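Long-range contacts in YesW protein (Bacillus subtilis, PDB 2ZUX), which cleaves the backbone of type I rhamnogalacturonan in plant cell-wall pectin by endo-type elimination, requiring calcium or manganese for activity: residues 7-12 and 80-85; 39-44 and 65-70; 143-148 and 221-226; 175-180 and 265-270; 373-378 and 395-400. One frame throughout, in Å; residues are numbered along the deposited sequence.

Contact 1: residues 7-12 and 80-85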
# COMPACT_ATOMS: atom_id res chain seq x y z
N ALA A 7 -15.42 9.36 -0.84
CA ALA A 7 -15.73 10.76 -1.11
C ALA A 7 -14.53 11.59 -0.68
O ALA A 7 -14.24 11.70 0.52
CB ALA A 7 -17.00 11.18 -0.38
N LEU A 8 -13.81 12.13 -1.65
CA LEU A 8 -12.59 12.89 -1.38
C LEU A 8 -12.82 14.37 -1.61
O LEU A 8 -13.61 14.76 -2.48
CB LEU A 8 -11.44 12.38 -2.26
CG LEU A 8 -10.93 10.96 -1.96
CD1 LEU A 8 -9.84 10.55 -2.94
CD2 LEU A 8 -10.45 10.79 -0.52
N ASN A 9 -12.15 15.19 -0.81
CA ASN A 9 -12.18 16.63 -1.04
C ASN A 9 -11.24 16.98 -2.20
O ASN A 9 -10.72 16.08 -2.87
CB ASN A 9 -11.94 17.42 0.26
CG ASN A 9 -10.49 17.42 0.72
OD1 ASN A 9 -9.58 16.93 0.03
ND2 ASN A 9 -10.25 17.98 1.91
N ARG A 10 -11.00 18.26 -2.45
CA ARG A 10 -10.24 18.66 -3.62
C ARG A 10 -8.76 18.26 -3.52
O ARG A 10 -8.05 18.22 -4.53
CB ARG A 10 -10.41 20.16 -3.85
CG ARG A 10 -9.82 20.71 -5.15
CD ARG A 10 -10.24 19.90 -6.37
NE ARG A 10 -11.67 19.97 -6.63
CZ ARG A 10 -12.32 19.26 -7.54
NH1 ARG A 10 -11.66 18.39 -8.31
NH2 ARG A 10 -13.63 19.41 -7.71
N GLY A 11 -8.29 17.97 -2.30
CA GLY A 11 -6.89 17.62 -2.08
C GLY A 11 -5.95 18.76 -2.44
O GLY A 11 -4.80 18.53 -2.79
N LEU A 12 -6.45 19.99 -2.36
CA LEU A 12 -5.68 21.16 -2.75
C LEU A 12 -4.43 21.31 -1.88
O LEU A 12 -4.52 21.22 -0.66
CB LEU A 12 -6.55 22.42 -2.70
CG LEU A 12 -5.93 23.72 -3.19
CD1 LEU A 12 -5.58 23.64 -4.67
CD2 LEU A 12 -6.89 24.87 -2.94
N ALA A 80 -16.34 26.87 -4.06
CA ALA A 80 -14.91 26.77 -3.80
C ALA A 80 -14.55 25.52 -3.00
O ALA A 80 -15.32 25.05 -2.17
CB ALA A 80 -14.41 28.02 -3.07
N SER A 81 -13.37 24.99 -3.29
CA SER A 81 -12.78 23.92 -2.51
C SER A 81 -12.49 24.38 -1.10
O SER A 81 -12.66 25.56 -0.77
CB SER A 81 -11.45 23.51 -3.15
OG SER A 81 -10.52 24.58 -3.05
N GLU A 82 -12.05 23.45 -0.26
CA GLU A 82 -11.42 23.80 1.01
C GLU A 82 -10.24 24.75 0.75
O GLU A 82 -9.62 24.72 -0.31
CB GLU A 82 -10.97 22.53 1.74
CG GLU A 82 -9.71 21.83 1.18
CD GLU A 82 -9.94 20.99 -0.08
OE1 GLU A 82 -11.11 20.80 -0.51
OE2 GLU A 82 -8.92 20.50 -0.63
N LYS A 83 -9.95 25.61 1.73
CA LYS A 83 -8.82 26.53 1.64
C LYS A 83 -7.50 25.81 1.90
O LYS A 83 -7.42 24.97 2.79
CB LYS A 83 -8.98 27.67 2.64
CG LYS A 83 -10.08 28.65 2.29
CD LYS A 83 -10.12 29.81 3.28
CE LYS A 83 -11.16 30.84 2.86
NZ LYS A 83 -10.82 31.50 1.56
N ALA A 84 -6.48 26.16 1.12
CA ALA A 84 -5.14 25.63 1.33
C ALA A 84 -4.15 26.75 1.65
O ALA A 84 -4.07 27.75 0.94
CB ALA A 84 -4.67 24.85 0.10
N SER A 85 -3.39 26.56 2.72
CA SER A 85 -2.29 27.48 3.03
C SER A 85 -1.01 26.98 2.35
O SER A 85 -0.97 25.86 1.85
CB SER A 85 -2.11 27.63 4.54
OG SER A 85 -1.88 26.37 5.15
O HOH W 1 -6.70 20.65 0.91

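Contact 2: residues 39-44 and 65-70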
# COMPACT_ATOMS: atom_id res chain seq x y z
N VAL A 39 -8.42 28.94 -10.52
CA VAL A 39 -7.55 29.02 -9.35
C VAL A 39 -7.65 30.41 -8.71
O VAL A 39 -7.51 31.42 -9.40
CB VAL A 39 -6.08 28.70 -9.72
CG1 VAL A 39 -5.21 28.62 -8.47
CG2 VAL A 39 -6.00 27.39 -10.49
N TYR A 40 -7.89 30.43 -7.40
CA TYR A 40 -8.04 31.69 -6.66
C TYR A 40 -7.00 31.82 -5.56
O TYR A 40 -6.81 30.90 -4.75
CB TYR A 40 -9.43 31.78 -6.05
CG TYR A 40 -10.54 31.94 -7.05
CD1 TYR A 40 -11.13 33.19 -7.27
CD2 TYR A 40 -11.01 30.85 -7.79
CE1 TYR A 40 -12.16 33.34 -8.20
CE2 TYR A 40 -12.03 31.00 -8.72
CZ TYR A 40 -12.60 32.25 -8.92
OH TYR A 40 -13.61 32.39 -9.84
N ARG A 41 -6.34 32.97 -5.52
CA ARG A 41 -5.48 33.33 -4.40
C ARG A 41 -6.19 34.38 -3.55
O ARG A 41 -6.37 35.52 -3.99
CB ARG A 41 -4.12 33.84 -4.87
CG ARG A 41 -3.12 34.05 -3.73
CD ARG A 41 -1.84 34.71 -4.18
NE ARG A 41 -2.05 36.10 -4.58
CZ ARG A 41 -1.78 36.59 -5.78
NH1 ARG A 41 -1.25 35.83 -6.73
NH2 ARG A 41 -2.02 37.87 -6.03
N ASP A 42 -6.59 33.97 -2.34
CA ASP A 42 -7.30 34.84 -1.39
C ASP A 42 -8.52 35.53 -2.01
O ASP A 42 -8.74 36.73 -1.82
CB ASP A 42 -6.33 35.84 -0.74
CG ASP A 42 -5.33 35.17 0.18
OD1 ASP A 42 -5.75 34.69 1.26
OD2 ASP A 42 -4.14 35.12 -0.17
N GLY A 43 -9.30 34.75 -2.76
CA GLY A 43 -10.56 35.21 -3.33
C GLY A 43 -10.46 35.83 -4.72
O GLY A 43 -11.47 36.16 -5.33
N GLN A 44 -9.23 35.98 -5.21
CA GLN A 44 -8.99 36.60 -6.51
C GLN A 44 -8.51 35.58 -7.55
O GLN A 44 -7.54 34.86 -7.31
CB GLN A 44 -8.00 37.76 -6.38
CG GLN A 44 -8.58 38.97 -5.65
CD GLN A 44 -7.54 39.98 -5.22
OE1 GLN A 44 -6.41 39.62 -4.85
NE2 GLN A 44 -7.90 41.25 -5.25
N SER A 65 -0.11 33.52 1.57
CA SER A 65 -1.27 33.36 0.68
C SER A 65 -2.11 32.12 1.01
O SER A 65 -1.60 31.14 1.55
CB SER A 65 -0.82 33.31 -0.78
OG SER A 65 -0.11 34.48 -1.15
N THR A 66 -3.40 32.18 0.70
CA THR A 66 -4.26 31.00 0.77
C THR A 66 -4.94 30.80 -0.58
O THR A 66 -5.20 31.76 -1.32
CB THR A 66 -5.33 31.08 1.89
OG1 THR A 66 -6.27 32.12 1.59
CG2 THR A 66 -4.70 31.33 3.25
N TYR A 67 -5.21 29.54 -0.91
CA TYR A 67 -5.74 29.18 -2.22
C TYR A 67 -7.03 28.39 -2.13
O TYR A 67 -7.26 27.65 -1.17
CB TYR A 67 -4.69 28.39 -3.00
CG TYR A 67 -3.48 29.21 -3.37
CD1 TYR A 67 -3.39 29.83 -4.61
CD2 TYR A 67 -2.43 29.38 -2.46
CE1 TYR A 67 -2.28 30.60 -4.94
CE2 TYR A 67 -1.33 30.14 -2.78
CZ TYR A 67 -1.26 30.75 -4.02
OH TYR A 67 -0.16 31.51 -4.34
N THR A 68 -7.88 28.58 -3.14
CA THR A 68 -9.03 27.74 -3.38
C THR A 68 -9.08 27.46 -4.87
O THR A 68 -8.47 28.17 -5.67
CB THR A 68 -10.36 28.40 -2.94
OG1 THR A 68 -10.48 29.69 -3.57
CG2 THR A 68 -10.43 28.55 -1.42
N VAL A 69 -9.79 26.39 -5.23
CA VAL A 69 -10.06 26.07 -6.62
C VAL A 69 -11.57 25.92 -6.79
O VAL A 69 -12.26 25.47 -5.87
CB VAL A 69 -9.28 24.80 -7.06
CG1 VAL A 69 -9.89 24.18 -8.32
CG2 VAL A 69 -7.81 25.15 -7.29
N ARG A 70 -12.08 26.32 -7.95
CA ARG A 70 -13.48 26.13 -8.28
C ARG A 70 -13.56 25.36 -9.59
O ARG A 70 -12.95 25.76 -10.58
CB ARG A 70 -14.21 27.47 -8.42
CG ARG A 70 -14.17 28.33 -7.16
CD ARG A 70 -15.02 29.58 -7.30
NE ARG A 70 -14.60 30.61 -6.36
CZ ARG A 70 -14.91 31.91 -6.45
NH1 ARG A 70 -15.65 32.36 -7.45
NH2 ARG A 70 -14.46 32.75 -5.53
O HOH W 2 -8.94 31.91 -2.61
O HOH W 3 -2.21 36.37 -1.27

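Contact 3: residues 143-148 and 221-226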
# COMPACT_ATOMS: atom_id res chain seq x y z
N SER A 143 12.25 -16.34 11.72
CA SER A 143 13.35 -17.28 11.93
C SER A 143 14.11 -17.05 13.23
O SER A 143 14.92 -17.89 13.62
CB SER A 143 14.33 -17.21 10.76
OG SER A 143 14.99 -15.96 10.74
N GLN A 144 13.86 -15.92 13.90
CA GLN A 144 14.62 -15.53 15.09
C GLN A 144 13.85 -15.72 16.38
O GLN A 144 12.67 -15.37 16.46
CB GLN A 144 15.00 -14.06 14.99
CG GLN A 144 15.84 -13.70 13.80
CD GLN A 144 16.06 -12.21 13.72
OE1 GLN A 144 15.12 -11.44 13.50
NE2 GLN A 144 17.31 -11.79 13.92
N ASP A 145 14.52 -16.27 17.39
CA ASP A 145 13.94 -16.36 18.73
C ASP A 145 14.23 -15.07 19.50
O ASP A 145 15.22 -14.38 19.24
CB ASP A 145 14.50 -17.58 19.48
CG ASP A 145 14.21 -18.91 18.77
OD1 ASP A 145 13.12 -19.04 18.14
OD2 ASP A 145 15.06 -19.84 18.82
N GLY A 146 13.35 -14.76 20.44
CA GLY A 146 13.55 -13.63 21.34
C GLY A 146 12.28 -12.84 21.57
O GLY A 146 11.40 -12.78 20.71
N TYR A 147 12.20 -12.21 22.74
CA TYR A 147 11.06 -11.39 23.12
C TYR A 147 11.04 -10.07 22.36
O TYR A 147 12.09 -9.53 22.02
CB TYR A 147 11.09 -11.10 24.62
CG TYR A 147 10.77 -12.30 25.50
CD1 TYR A 147 9.47 -12.52 25.95
CD2 TYR A 147 11.76 -13.19 25.88
CE1 TYR A 147 9.16 -13.61 26.77
CE2 TYR A 147 11.46 -14.29 26.68
CZ TYR A 147 10.17 -14.49 27.13
OH TYR A 147 9.89 -15.57 27.94
N THR A 148 9.84 -9.54 22.12
CA THR A 148 9.70 -8.26 21.43
C THR A 148 8.90 -7.27 22.26
O THR A 148 8.06 -7.67 23.06
CB THR A 148 9.02 -8.41 20.04
OG1 THR A 148 7.69 -8.94 20.20
CG2 THR A 148 9.82 -9.31 19.13
N GLN A 221 10.71 -18.68 23.86
CA GLN A 221 11.29 -18.17 22.61
C GLN A 221 10.82 -16.74 22.32
O GLN A 221 11.21 -16.17 21.30
CB GLN A 221 10.88 -19.03 21.41
CG GLN A 221 11.25 -20.51 21.40
CD GLN A 221 10.59 -21.22 20.24
OE1 GLN A 221 9.48 -21.74 20.36
NE2 GLN A 221 11.24 -21.19 19.09
N GLY A 222 9.97 -16.18 23.17
CA GLY A 222 9.35 -14.88 22.90
C GLY A 222 8.35 -14.93 21.76
O GLY A 222 8.04 -13.90 21.15
N ARG A 223 7.84 -16.12 21.47
CA ARG A 223 6.83 -16.32 20.44
C ARG A 223 5.51 -16.61 21.11
O ARG A 223 5.47 -17.05 22.26
CB ARG A 223 7.22 -17.49 19.54
CG ARG A 223 8.53 -17.30 18.80
CD ARG A 223 8.95 -18.62 18.19
NE ARG A 223 10.25 -18.55 17.54
CZ ARG A 223 10.44 -18.20 16.27
NH1 ARG A 223 9.40 -17.89 15.49
NH2 ARG A 223 11.66 -18.20 15.76
N VAL A 224 4.41 -16.35 20.41
CA VAL A 224 3.09 -16.60 20.96
C VAL A 224 2.45 -17.69 20.12
O VAL A 224 1.87 -17.42 19.07
CB VAL A 224 2.24 -15.31 21.01
CG1 VAL A 224 0.89 -15.59 21.65
CG2 VAL A 224 2.99 -14.22 21.78
N LEU A 225 2.60 -18.93 20.59
CA LEU A 225 2.27 -20.12 19.83
C LEU A 225 1.12 -20.91 20.44
O LEU A 225 0.86 -22.05 20.05
CB LEU A 225 3.51 -21.00 19.69
CG LEU A 225 4.75 -20.37 19.03
CD1 LEU A 225 5.92 -21.36 19.02
CD2 LEU A 225 4.45 -19.87 17.62
N SER A 226 0.41 -20.29 21.38
CA SER A 226 -0.73 -20.91 22.05
C SER A 226 -1.69 -19.82 22.49
O SER A 226 -1.37 -18.63 22.45
CB SER A 226 -0.28 -21.74 23.25
OG SER A 226 0.39 -20.91 24.17
O HOH W 4 7.67 -11.56 22.65

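Contact 4: residues 175-180 and 265-270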
# COMPACT_ATOMS: atom_id res chain seq x y z
N GLY A 175 7.21 -7.76 14.37
CA GLY A 175 8.05 -8.14 13.24
C GLY A 175 7.25 -7.99 11.96
O GLY A 175 6.02 -7.88 11.99
N ALA A 176 7.94 -7.98 10.83
CA ALA A 176 7.32 -7.69 9.54
C ALA A 176 6.15 -8.60 9.20
O ALA A 176 5.19 -8.17 8.55
CB ALA A 176 8.36 -7.74 8.43
N HIS A 177 6.23 -9.86 9.62
CA HIS A 177 5.30 -10.88 9.15
C HIS A 177 4.14 -11.13 10.09
O HIS A 177 3.29 -11.97 9.79
CB HIS A 177 6.06 -12.16 8.83
CG HIS A 177 7.15 -11.91 7.84
ND1 HIS A 177 6.89 -11.59 6.53
CD2 HIS A 177 8.49 -11.81 8.01
CE1 HIS A 177 8.03 -11.35 5.91
NE2 HIS A 177 9.02 -11.49 6.78
N TYR A 178 4.10 -10.38 11.20
CA TYR A 178 3.06 -10.57 12.21
C TYR A 178 1.85 -9.67 11.93
O TYR A 178 0.99 -10.04 11.13
CB TYR A 178 3.66 -10.43 13.62
CG TYR A 178 4.66 -11.54 13.94
CD1 TYR A 178 4.23 -12.81 14.35
CD2 TYR A 178 6.04 -11.33 13.78
CE1 TYR A 178 5.13 -13.83 14.63
CE2 TYR A 178 6.96 -12.35 14.05
CZ TYR A 178 6.48 -13.59 14.46
OH TYR A 178 7.38 -14.61 14.72
N THR A 179 1.77 -8.48 12.53
CA THR A 179 0.61 -7.60 12.33
C THR A 179 0.55 -7.07 10.91
O THR A 179 1.52 -6.47 10.41
CB THR A 179 0.64 -6.41 13.31
OG1 THR A 179 0.59 -6.91 14.66
CG2 THR A 179 -0.54 -5.48 13.09
N GLN A 180 -0.60 -7.29 10.28
CA GLN A 180 -0.93 -6.80 8.94
C GLN A 180 -2.23 -6.01 9.09
O GLN A 180 -3.28 -6.60 9.36
CB GLN A 180 -1.10 -7.98 7.97
CG GLN A 180 0.01 -9.03 8.05
CD GLN A 180 1.41 -8.46 7.88
OE1 GLN A 180 1.63 -7.43 7.23
NE2 GLN A 180 2.39 -9.15 8.46
N VAL A 265 3.95 -21.00 10.77
CA VAL A 265 2.63 -20.78 11.34
C VAL A 265 2.25 -19.30 11.39
O VAL A 265 1.07 -18.96 11.29
CB VAL A 265 2.53 -21.42 12.76
CG1 VAL A 265 3.56 -20.82 13.70
CG2 VAL A 265 1.12 -21.29 13.34
N ASP A 266 3.25 -18.42 11.53
CA ASP A 266 2.99 -17.02 11.80
C ASP A 266 3.34 -16.13 10.61
O ASP A 266 3.80 -15.00 10.77
CB ASP A 266 3.72 -16.58 13.07
CG ASP A 266 3.01 -17.02 14.34
OD1 ASP A 266 1.85 -17.47 14.27
OD2 ASP A 266 3.66 -16.92 15.41
N ARG A 267 3.10 -16.65 9.41
CA ARG A 267 3.34 -15.90 8.18
C ARG A 267 2.03 -15.34 7.69
O ARG A 267 1.24 -16.03 7.04
CB ARG A 267 4.00 -16.80 7.12
CG ARG A 267 5.40 -17.26 7.51
CD ARG A 267 6.37 -16.09 7.51
NE ARG A 267 7.73 -16.56 7.74
CZ ARG A 267 8.82 -15.91 7.34
NH1 ARG A 267 8.71 -14.77 6.68
NH2 ARG A 267 10.02 -16.42 7.58
N PHE A 268 1.77 -14.08 8.01
CA PHE A 268 0.48 -13.46 7.73
C PHE A 268 0.53 -12.48 6.58
O PHE A 268 1.54 -11.78 6.39
CB PHE A 268 -0.03 -12.72 8.98
CG PHE A 268 -0.24 -13.61 10.16
CD1 PHE A 268 -1.40 -14.38 10.26
CD2 PHE A 268 0.72 -13.71 11.15
CE1 PHE A 268 -1.61 -15.22 11.37
CE2 PHE A 268 0.53 -14.54 12.25
CZ PHE A 268 -0.62 -15.31 12.35
N LEU A 269 -0.57 -12.41 5.84
CA LEU A 269 -0.84 -11.33 4.88
C LEU A 269 -2.30 -10.91 5.07
O LEU A 269 -3.05 -11.56 5.81
CB LEU A 269 -0.57 -11.77 3.44
CG LEU A 269 0.83 -12.30 3.12
CD1 LEU A 269 0.83 -12.95 1.74
CD2 LEU A 269 1.85 -11.18 3.22
N ALA A 270 -2.68 -9.82 4.43
CA ALA A 270 -4.06 -9.34 4.53
C ALA A 270 -4.33 -8.43 3.36
O ALA A 270 -3.40 -7.93 2.72
CB ALA A 270 -4.30 -8.60 5.86
O HOH W 5 4.25 -12.59 6.03
O HOH W 6 6.39 -16.94 15.55

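Contact 5: residues 373-378 and 395-400. With CA (calcium ion), chain J.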
# COMPACT_ATOMS: atom_id res chain seq x y z
N PRO A 373 0.41 -3.51 -22.28
CA PRO A 373 -0.85 -2.93 -22.73
C PRO A 373 -1.29 -3.43 -24.12
O PRO A 373 -2.43 -3.20 -24.52
CB PRO A 373 -0.56 -1.42 -22.74
CG PRO A 373 0.90 -1.33 -22.98
CD PRO A 373 1.50 -2.52 -22.29
N GLY A 374 -0.40 -4.13 -24.83
CA GLY A 374 -0.76 -4.74 -26.12
C GLY A 374 -1.42 -6.10 -25.99
O GLY A 374 -1.93 -6.65 -26.97
N ARG A 375 -1.40 -6.65 -24.78
CA ARG A 375 -1.99 -7.96 -24.52
C ARG A 375 -3.19 -7.76 -23.60
O ARG A 375 -3.03 -7.30 -22.47
CB ARG A 375 -0.95 -8.87 -23.85
CG ARG A 375 -1.33 -10.34 -23.84
CD ARG A 375 -0.60 -11.09 -22.73
NE ARG A 375 -1.24 -10.84 -21.45
CZ ARG A 375 -2.22 -11.58 -20.94
NH1 ARG A 375 -2.75 -11.26 -19.76
NH2 ARG A 375 -2.68 -12.64 -21.61
N PRO A 376 -4.41 -8.10 -24.07
CA PRO A 376 -5.58 -7.93 -23.21
C PRO A 376 -5.47 -8.64 -21.87
O PRO A 376 -5.01 -9.79 -21.81
CB PRO A 376 -6.72 -8.55 -24.05
CG PRO A 376 -6.27 -8.39 -25.44
CD PRO A 376 -4.78 -8.63 -25.40
N GLY A 377 -5.88 -7.95 -20.82
CA GLY A 377 -5.82 -8.48 -19.46
C GLY A 377 -4.69 -7.87 -18.65
O GLY A 377 -3.92 -7.04 -19.16
N LEU A 378 -4.59 -8.27 -17.39
CA LEU A 378 -3.48 -7.85 -16.55
C LEU A 378 -2.38 -8.90 -16.59
O LEU A 378 -2.59 -10.03 -17.04
CB LEU A 378 -3.95 -7.63 -15.11
CG LEU A 378 -5.04 -6.57 -14.93
CD1 LEU A 378 -5.49 -6.51 -13.49
CD2 LEU A 378 -4.58 -5.20 -15.42
N PHE A 395 6.79 -13.87 -15.84
CA PHE A 395 5.89 -12.84 -16.34
C PHE A 395 4.69 -13.59 -16.93
O PHE A 395 4.84 -14.35 -17.90
CB PHE A 395 6.62 -12.01 -17.39
CG PHE A 395 5.87 -10.77 -17.85
CD1 PHE A 395 6.25 -9.50 -17.40
CD2 PHE A 395 4.84 -10.87 -18.78
CE1 PHE A 395 5.57 -8.36 -17.85
CE2 PHE A 395 4.16 -9.74 -19.21
CZ PHE A 395 4.53 -8.48 -18.75
N ARG A 396 3.52 -13.42 -16.32
CA ARG A 396 2.40 -14.29 -16.63
C ARG A 396 1.09 -13.55 -16.87
O ARG A 396 0.92 -12.40 -16.47
CB ARG A 396 2.20 -15.30 -15.50
CG ARG A 396 1.49 -14.73 -14.26
CD ARG A 396 1.48 -15.78 -13.18
NE ARG A 396 0.63 -15.53 -12.02
CZ ARG A 396 1.08 -15.32 -10.78
NH1 ARG A 396 2.38 -15.20 -10.52
NH2 ARG A 396 0.22 -15.21 -9.78
N ASP A 397 0.17 -14.27 -17.52
CA ASP A 397 -1.21 -13.85 -17.65
C ASP A 397 -1.83 -13.90 -16.24
O ASP A 397 -1.85 -14.95 -15.61
CB ASP A 397 -1.91 -14.84 -18.59
CG ASP A 397 -3.36 -14.48 -18.86
OD1 ASP A 397 -4.14 -14.29 -17.91
OD2 ASP A 397 -3.73 -14.46 -20.05
N ALA A 398 -2.33 -12.76 -15.76
CA ALA A 398 -2.83 -12.69 -14.39
C ALA A 398 -4.03 -13.61 -14.13
O ALA A 398 -4.20 -14.13 -13.03
CB ALA A 398 -3.18 -11.25 -14.02
N ALA A 399 -4.87 -13.76 -15.15
CA ALA A 399 -6.12 -14.52 -15.03
C ALA A 399 -5.94 -16.03 -15.18
O ALA A 399 -6.57 -16.80 -14.46
CB ALA A 399 -7.14 -14.02 -16.04
N THR A 400 -5.10 -16.46 -16.11
CA THR A 400 -4.98 -17.88 -16.42
C THR A 400 -3.74 -18.50 -15.78
O THR A 400 -3.67 -19.72 -15.63
CB THR A 400 -4.88 -18.14 -17.93
OG1 THR A 400 -3.63 -17.66 -18.42
CG2 THR A 400 -6.04 -17.47 -18.69
CA CA J . -2.24 -6.25 -20.59
O HOH W 7 -5.37 -12.05 -18.72
O HOH W 8 -3.87 -4.68 -21.49

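Contact 1: residues 7-12 and 80-85
E82 and N9 meet because both side chains leave the backbone in the same way, with CG between the backbone N and the carbonyl carbon (chi1 74° in E82, 75° in N9). The E82 chain then bends at chi2 (-78°), which turns CD toward the loop 7-12. The two side chains cross at about a right angle, yet their flat ends stack almost parallel, with E82 CD 3.6 Å from N9 ND2. Each carboxylate oxygen takes a backbone N-H. R10 N lies 3.2 Å from E82 OE1, on its syn side and close to the carboxylate plane, while L12 N meets E82 OE2 nearly along its C-O axis at 3.1 Å. A water donates to E82 OE2 and L12 O, 2.7 Å from each. Asparagine suits position 9 because N9 OD1 accepts from G11 N at 2.9 Å, an Asx turn beside the carboxylate; the positive phi of G11 favours glycine. Beside this polar grip, L12 CG rests 3.7 Å from A84 CB. The guanidinium of R10 leads away to R26 O and a salt bridge with E31. Backbone bonds of N9 to G126 and of G11 to G509 attach the same loop to the propeller domain. An alanine in place of E82 would probably leave the N-H groups of R10 and L12 without their acceptors and the N9 amide without its stacking partner. One carboxylate thus does for an irregular loop what a neighbouring strand would do for an extended one, its negative charge probably eased by the converging N-H groups.

Contact 2: residues 39-44 and 65-70
Y40 and R70 stack between these antiparallel strands. The guanidinium of R70 lies flat on one face of the Y40 ring, centres 3.7 Å apart and planes 13° apart, a cation-pi contact. In R70, CG is anti to the carbonyl carbon (chi1 -59°) and the chain runs extended to NE, crossing the tyrosine at about a right angle. In the backbone, Y40 and T68 are a hydrogen-bonded pair, with Y40 N 2.9 Å from T68 O and T68 N 3.0 Å from Y40 O. R41 and Y67, a non-hydrogen-bonded pair, lie side by side on the other face of the sheet; R41 CG sits over the Y67 ring, 4.1 Å from its centroid, a CH-pi contact. At the type I' turn from R41 to Q44, D42 N donates to T66 O, and the D42 carboxylate folds back over T66. T66 OG1 gives a 2.6 Å bond to D42 OD1, and T66 N reaches D42 OD2 at 3.2 Å, both arriving from above the carboxylate plane. G43 has backbone angles that call for glycine, and a water links its N to T68 OG1. Farther out, E77 binds both R70 NH1 and Y40 OH, while D58 takes R41 NH1 and Y67 OH. Each face therefore pairs an arginine with a tyrosine under a shared acid, which probably balances the positive charge and fixes the rotation of both groups.

Contact 3: residues 143-148 and 221-226
D145 and R223 link two long loops of the beta-propeller, each joining neighbouring antiparallel strands of its own sheet. R223 grips D145 side-on, NE and NH2 both converging on a single oxygen: OD1 is 3.0 Å from NE and 2.9 Å from NH2. This oxygen lies in the guanidinium plane, although the carboxylate is turned 81° against it. A third donor, Q221 NE2, approaches OD1 from above the carboxylate plane at 3.0 Å. CG of R223 is anti to the carbonyl carbon (chi1 -62°), and from there the chain runs extended to NE, which meets D145. R223 NH1 also donates to N142 O, just before the segment 143-148. Aspartate suits the spot because a short acid can gather three N-H groups while leaving the backbones close. G146 N donates to Q221 O at 2.7 Å. The two glycines allow this approach: a CB on G222 would clash with G146 C and Y147 N, and G146 has backbone angles that call for glycine. The bare CA of G222 sits over the centre of the Y147 ring, 3.9 Å from its centroid, as a CH-pi contact. The Y147 side chain is about 6 Å from a bound rhamnose. R173 knits the loops further, binding Q144 O, G146 O and G222 O. The contact thus spans from the connection between strands 129-136 and 152-156 to that between strands 193-198 and 230-235.

Contact 4: residues 175-180 and 265-270
The H177 ring is sandwiched. R267 NH1 sits over the centre of one face, 3.2 Å above the plane, and A176 CB covers the opposite face near the rim. The guanidinium of R267 is turned 47° to the ring, so it presents one nitrogen and does not lie flat. In R267, CG is anti to the carbonyl carbon and the chain bends at chi2 (-68°), carrying CD back toward H177; R267 NE is held by N263 OD1. The Y178 ring has D266 OD2 at its edge, 3.5 Å from CE1, while D266 CB approaches obliquely. One water accepts from Y178 OH and donates to D266 OD2, relaying between two groups whose other partners are R173 for the tyrosine and R286 for the acid. The F268 ring turns its edge to H177 O, with CD2 3.4 Å away. The same carbonyl accepts from F268 N at 3.2 Å, in the carbonyl plane, so a polar bond and an aromatic edge meet on one oxygen. A second water joins H177 ND1 to F268 O. Q180 suits its buried place by serving both ends of its amide: NE2 donates almost straight to A176 O at 3.0 Å, and OE1 takes A557 N. Its CB packs 3.9 Å from A270 CB. H177 also touches the substrate-binding Y558 edge-to-face and the calcium ligand H326, with a bound rhamnose about 5 Å from its side chain. This is where two successive sheets of the family 11 lyase propeller meet, the loop before strand 182-184 against strand 268-273, beside the rhamnose and calcium sites.

Contact 5: residues 373-378 and 395-400
R375 works at both ends: its carbonyl oxygen binds calcium, 2.3 Å from the ion, while its side chain forms a salt bridge with D397. The bond from R375 NH2 to D397 OD2 is short, 2.6 Å, and comes from above the carboxylate plane, 52° out of it. In R375, CG is anti to the backbone N (chi1 -166°) and the chain bends at chi3, where NE turns off; the side chain crosses the aspartate at about a right angle. R375 NH1 also donates weakly to L378 O and gives a hydrogen bond to a water that in turn donates to D397 OD1. L378 O accepts A398 N at 3.0 Å, and L378 CB packs on A398 CB. D397 OD1 takes T400 N at 3.0 Å, an Asx motif that shapes the turn after the strand. G377 O, 2.4 Å from the calcium, and a water join R375 O in the site, which D370, D372 and E379 complete; the backbone angles of G377 call for glycine. An alanine in place of D397 would probably leave the guanidinium of R375 without this acidic mate and T400 N without its acceptor. The calcium-binding loop is thus tied to the end of strand 393-397 through the same residue that binds the ion.

Overall arrangement
From the N terminus, contact 1 closes the first long loop, tying the segment before strand 13-17 to strand 76-87. Contact 2 lies within that loop and pairs strands 36-41 and 66-73; the two contacts meet where A84 and S81 bond to Y67 and V69, in one sheet of the N-terminal domain. The propeller follows. Contacts 3 and 4 cross, their segments alternating along the chain, and they touch where L225 packs on D266; together they link three successive sheets near the bound sugars. Contact 5 closes a short loop within a later sheet at a calcium site, its centre about 29 Å from that of contact 4.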